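PDB 4RXV: hypothetical protein lpg0944, which is of unknown function but carries in this N-terminal fragment a RavJ-type domain of the CA peptidase clan, consistent with a cysteine-protease-like Legionella protein. Local coordinates for residues 74-85 with 104-115. Numbering follows the deposited sequence.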
loop_
_atom_site.group_PDB
_atom_site.type_symbol
_atom_site.label_atom_id
_atom_site.label_comp_id
_atom_site.label_asym_id
_atom_site.label_seq_id
_atom_site.Cartn_x
_atom_site.Cartn_y
_atom_site.Cartn_z
ATOM N N ALA A 74 9.070 -10.949 4.239
ATOM C CA ALA A 74 7.699 -10.774 4.675
ATOM C C ALA A 74 7.593 -10.079 6.026
ATOM O O ALA A 74 6.757 -9.201 6.202
ATOM C CB ALA A 74 6.969 -12.117 4.686
ATOM N N GLN A 75 8.450 -10.452 6.974
ATOM C CA GLN A 75 8.367 -9.869 8.304
ATOM C C GLN A 75 8.604 -8.347 8.260
ATOM O O GLN A 75 8.015 -7.601 9.055
ATOM C CB GLN A 75 9.333 -10.548 9.285
ATOM C CG GLN A 75 9.181 -10.060 10.713
ATOM C CD GLN A 75 7.824 -10.420 11.318
ATOM O OE1 GLN A 75 7.239 -11.425 10.974
ATOM N NE2 GLN A 75 7.332 -9.591 12.228
ATOM N N GLU A 76 9.470 -7.868 7.367
ATOM C CA GLU A 76 9.673 -6.422 7.257
ATOM C C GLU A 76 8.400 -5.689 6.852
ATOM O O GLU A 76 8.137 -4.604 7.346
ATOM C CB GLU A 76 10.773 -6.105 6.267
ATOM C CG GLU A 76 12.166 -6.400 6.774
ATOM C CD GLU A 76 13.125 -6.322 5.634
ATOM O OE1 GLU A 76 13.633 -5.213 5.374
ATOM O OE2 GLU A 76 13.353 -7.361 4.980
ATOM N N TYR A 77 7.626 -6.275 5.952
ATOM C CA TYR A 77 6.369 -5.649 5.546
ATOM C C TYR A 77 5.363 -5.640 6.695
ATOM O O TYR A 77 4.674 -4.642 6.908
ATOM C CB TYR A 77 5.795 -6.339 4.323
ATOM C CG TYR A 77 6.620 -6.099 3.080
ATOM C CD1 TYR A 77 6.593 -4.870 2.443
ATOM C CD2 TYR A 77 7.440 -7.086 2.556
ATOM C CE1 TYR A 77 7.357 -4.614 1.323
ATOM C CE2 TYR A 77 8.217 -6.846 1.425
ATOM C CZ TYR A 77 8.165 -5.602 0.814
ATOM O OH TYR A 77 8.918 -5.287 -0.293
ATOM N N ILE A 78 5.288 -6.734 7.443
ATOM C CA ILE A 78 4.401 -6.790 8.602
ATOM C C ILE A 78 4.806 -5.726 9.634
ATOM O O ILE A 78 3.958 -4.990 10.161
ATOM C CB ILE A 78 4.371 -8.214 9.179
ATOM C CG1 ILE A 78 3.771 -9.176 8.128
ATOM C CG2 ILE A 78 3.619 -8.256 10.493
ATOM C CD1 ILE A 78 3.730 -10.636 8.559
ATOM N N LYS A 79 6.100 -5.602 9.896
ATOM C CA LYS A 79 6.577 -4.593 10.830
ATOM C C LYS A 79 6.278 -3.183 10.350
ATOM O O LYS A 79 5.978 -2.317 11.157
ATOM C CB LYS A 79 8.067 -4.766 11.088
ATOM C CG LYS A 79 8.380 -5.810 12.145
ATOM C CD LYS A 79 9.850 -5.800 12.511
ATOM C CE LYS A 79 10.666 -6.455 11.419
ATOM N NZ LYS A 79 12.084 -6.061 11.474
ATOM N N PHE A 80 6.387 -2.959 9.049
ATOM C CA PHE A 80 6.104 -1.642 8.472
ATOM C C PHE A 80 4.661 -1.230 8.819
ATOM O O PHE A 80 4.421 -0.122 9.304
ATOM C CB PHE A 80 6.331 -1.668 6.959
ATOM C CG PHE A 80 6.192 -0.326 6.282
ATOM C CD1 PHE A 80 4.960 0.187 5.961
ATOM C CD2 PHE A 80 7.321 0.395 5.914
ATOM C CE1 PHE A 80 4.835 1.408 5.330
ATOM C CE2 PHE A 80 7.211 1.616 5.267
ATOM C CZ PHE A 80 5.964 2.125 4.976
ATOM N N ALA A 81 3.714 -2.127 8.598
ATOM C CA ALA A 81 2.320 -1.844 8.923
ATOM C C ALA A 81 2.139 -1.607 10.422
ATOM O O ALA A 81 1.428 -0.681 10.840
ATOM C CB ALA A 81 1.446 -2.972 8.470
ATOM N N GLN A 82 2.771 -2.439 11.242
ATOM C CA GLN A 82 2.658 -2.301 12.674
ATOM C C GLN A 82 3.165 -0.933 13.143
ATOM O O GLN A 82 2.526 -0.258 13.959
ATOM C CB GLN A 82 3.448 -3.409 13.343
ATOM C CG GLN A 82 3.176 -3.588 14.793
ATOM C CD GLN A 82 3.533 -4.980 15.210
ATOM O OE1 GLN A 82 2.679 -5.759 15.642
ATOM N NE2 GLN A 82 4.794 -5.330 15.026
ATOM N N GLN A 83 4.329 -0.539 12.657
ATOM C CA GLN A 83 4.951 0.700 13.095
ATOM C C GLN A 83 4.159 1.916 12.655
ATOM O O GLN A 83 4.019 2.873 13.418
ATOM C CB GLN A 83 6.351 0.792 12.533
ATOM C CG GLN A 83 7.317 -0.163 13.181
ATOM C CD GLN A 83 7.369 0.002 14.696
ATOM O OE1 GLN A 83 7.150 -0.955 15.449
ATOM N NE2 GLN A 83 7.640 1.222 15.150
ATOM N N ARG A 84 3.612 1.882 11.446
ATOM C CA ARG A 84 2.856 3.028 10.962
ATOM C C ARG A 84 1.508 3.158 11.638
ATOM O O ARG A 84 0.924 4.228 11.593
ATOM C CB ARG A 84 2.626 2.930 9.451
ATOM C CG ARG A 84 3.833 2.856 8.548
ATOM C CD ARG A 84 4.691 4.041 8.693
ATOM N NE ARG A 84 5.977 3.997 7.961
ATOM C CZ ARG A 84 7.000 3.197 8.256
ATOM N NH1 ARG A 84 6.882 2.244 9.175
ATOM N NH2 ARG A 84 8.149 3.331 7.598
ATOM N N ASN A 85 1.008 2.092 12.264
ATOM C CA ASN A 85 -0.285 2.114 12.958
ATOM C C ASN A 85 -0.176 2.456 14.437
ATOM O O ASN A 85 -1.178 2.513 15.143
ATOM C CB ASN A 85 -1.006 0.780 12.813
ATOM C CG ASN A 85 -1.705 0.640 11.474
ATOM O OD1 ASN A 85 -1.631 1.505 10.594
ATOM N ND2 ASN A 85 -2.407 -0.459 11.322
ATOM N N ASN A 104 6.512 4.418 -0.375
ATOM C CA ASN A 104 6.511 3.349 0.634
ATOM C C ASN A 104 5.137 2.941 1.098
ATOM O O ASN A 104 5.039 1.925 1.774
ATOM C CB ASN A 104 7.348 3.728 1.867
ATOM C CG ASN A 104 8.833 3.846 1.576
ATOM O OD1 ASN A 104 9.293 3.561 0.457
ATOM N ND2 ASN A 104 9.600 4.227 2.595
ATOM N N PHE A 105 4.070 3.677 0.779
ATOM C CA PHE A 105 2.781 3.360 1.371
ATOM C C PHE A 105 2.363 1.905 1.085
ATOM O O PHE A 105 1.812 1.232 1.957
ATOM C CB PHE A 105 1.748 4.347 0.835
ATOM C CG PHE A 105 0.560 4.646 1.763
ATOM C CD1 PHE A 105 0.197 3.845 2.820
ATOM C CD2 PHE A 105 -0.190 5.776 1.519
ATOM C CE1 PHE A 105 -0.903 4.172 3.615
ATOM C CE2 PHE A 105 -1.302 6.093 2.279
ATOM C CZ PHE A 105 -1.659 5.288 3.321
ATOM N N ALA A 106 2.616 1.424 -0.129
ATOM C CA ALA A 106 2.235 0.081 -0.528
ATOM C C ALA A 106 2.784 -0.982 0.426
ATOM O O ALA A 106 2.192 -2.050 0.541
ATOM C CB ALA A 106 2.671 -0.198 -1.939
ATOM N N TYR A 107 3.895 -0.713 1.101
ATOM C CA TYR A 107 4.506 -1.669 1.997
ATOM C C TYR A 107 3.556 -1.986 3.153
ATOM O O TYR A 107 3.580 -3.096 3.668
ATOM C CB TYR A 107 5.815 -1.129 2.534
ATOM C CG TYR A 107 6.885 -0.788 1.508
ATOM C CD1 TYR A 107 6.793 -1.120 0.168
ATOM C CD2 TYR A 107 7.998 -0.069 1.912
ATOM C CE1 TYR A 107 7.785 -0.772 -0.730
ATOM C CE2 TYR A 107 8.988 0.275 1.021
ATOM C CZ TYR A 107 8.860 -0.068 -0.297
ATOM O OH TYR A 107 9.841 0.261 -1.208
ATOM N N HIS A 108 2.754 -1.004 3.569
ATOM C CA HIS A 108 1.793 -1.221 4.649
ATOM C C HIS A 108 0.827 -2.324 4.254
ATOM O O HIS A 108 0.596 -3.269 5.000
ATOM C CB HIS A 108 1.059 0.084 4.910
ATOM C CG HIS A 108 0.182 0.077 6.113
ATOM N ND1 HIS A 108 -0.958 -0.692 6.215
ATOM C CD2 HIS A 108 0.282 0.792 7.255
ATOM C CE1 HIS A 108 -1.502 -0.458 7.391
ATOM N NE2 HIS A 108 -0.775 0.440 8.037
ATOM N N SER A 109 0.228 -2.190 3.083
ATOM C CA SER A 109 -0.725 -3.200 2.599
ATOM C C SER A 109 -0.069 -4.541 2.347
ATOM O O SER A 109 -0.703 -5.573 2.607
ATOM C CB SER A 109 -1.438 -2.735 1.335
ATOM O OG SER A 109 -2.204 -1.580 1.559
ATOM N N ALA A 110 1.169 -4.572 1.867
ATOM C CA ALA A 110 1.874 -5.840 1.745
ATOM C C ALA A 110 1.929 -6.543 3.101
ATOM O O ALA A 110 1.693 -7.753 3.178
ATOM C CB ALA A 110 3.257 -5.642 1.169
ATOM N N GLY A 111 2.207 -5.800 4.176
ATOM C CA GLY A 111 2.211 -6.384 5.508
ATOM C C GLY A 111 0.861 -6.906 5.935
ATOM O O GLY A 111 0.762 -8.024 6.447
ATOM N N VAL A 112 -0.186 -6.117 5.724
ATOM C CA VAL A 112 -1.542 -6.548 6.055
ATOM C C VAL A 112 -1.875 -7.872 5.368
ATOM O O VAL A 112 -2.452 -8.770 5.974
ATOM C CB VAL A 112 -2.556 -5.448 5.686
ATOM C CG1 VAL A 112 -3.976 -5.950 5.750
ATOM C CG2 VAL A 112 -2.363 -4.210 6.580
ATOM N N LEU A 113 -1.541 -7.966 4.092
ATOM C CA LEU A 113 -1.878 -9.140 3.303
ATOM C C LEU A 113 -1.028 -10.345 3.666
ATOM O O LEU A 113 -1.537 -11.456 3.747
ATOM C CB LEU A 113 -1.740 -8.807 1.830
ATOM C CG LEU A 113 -2.692 -7.707 1.383
ATOM C CD1 LEU A 113 -2.267 -7.174 0.015
ATOM C CD2 LEU A 113 -4.130 -8.110 1.427
ATOM N N LEU A 114 0.262 -10.140 3.904
ATOM C CA LEU A 114 1.171 -11.208 4.295
ATOM C C LEU A 114 0.813 -11.762 5.668
ATOM O O LEU A 114 1.180 -12.879 5.999
ATOM C CB LEU A 114 2.633 -10.725 4.235
ATOM C CG LEU A 114 3.189 -10.610 2.809
ATOM C CD1 LEU A 114 4.398 -9.721 2.748
ATOM C CD2 LEU A 114 3.511 -11.971 2.237
ATOM N N ASP A 115 0.151 -10.962 6.493
ATOM C CA ASP A 115 -0.208 -11.357 7.846
ATOM C C ASP A 115 -1.479 -12.190 7.886
ATOM O O ASP A 115 -1.835 -12.658 8.944
ATOM C CB ASP A 115 -0.401 -10.111 8.709
ATOM C CG ASP A 115 -0.486 -10.436 10.172
ATOM O OD1 ASP A 115 0.454 -11.065 10.685
ATOM O OD2 ASP A 115 -1.501 -10.065 10.799
HETATM O O HOH W 1 8.570 5.127 5.313
#
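Ile78 and Gly111 meet where helix 74-84 crosses helix 105-114 at -111°, the axes approaching to 6.9 Å. Gly111 has no side chain, and the two backbones come this close at that point: Gly111 CA lies 3.3 Å from Tyr77 O in a CA-H...O contact. Tyr77 enters as a knob among Tyr107, Ala110, Gly111 and Leu114, and its edge points, offset, toward the face of Tyr107. Tyr107 in turn presents its edge to the face of Phe80, and Tyr107 CB lies 3.7 Å from the Phe80 ring centroid, over the face opposite the Arg84 guanidinium. With CG anti to the backbone N (chi1 -172°), His108 swings its ring beneath Ala81, whose CB sits 3.9 Å from the His108 ring centroid, almost exactly over the ring centre. His108 NE2 donates to Asn85 OD1 at 2.9 Å, nearly straight (171°) and in the imidazole plane, though from above the carbonyl plane. Asn85 ND2 bonds to Glu16 OE1, which also holds the amide, and His108 ND1 bonds to the Tyr18 hydroxyl, so both ring nitrogens are engaged and the ring's rotation is fixed. Val127 of strand 123-133 touches Tyr77, Tyr107 and Ala110. The result is a close helix-helix crossing at a glycine, flanked by an aromatic cluster of Tyr77, Phe80 and Tyr107, in the buried interior of the RavJ peptidase-family domain.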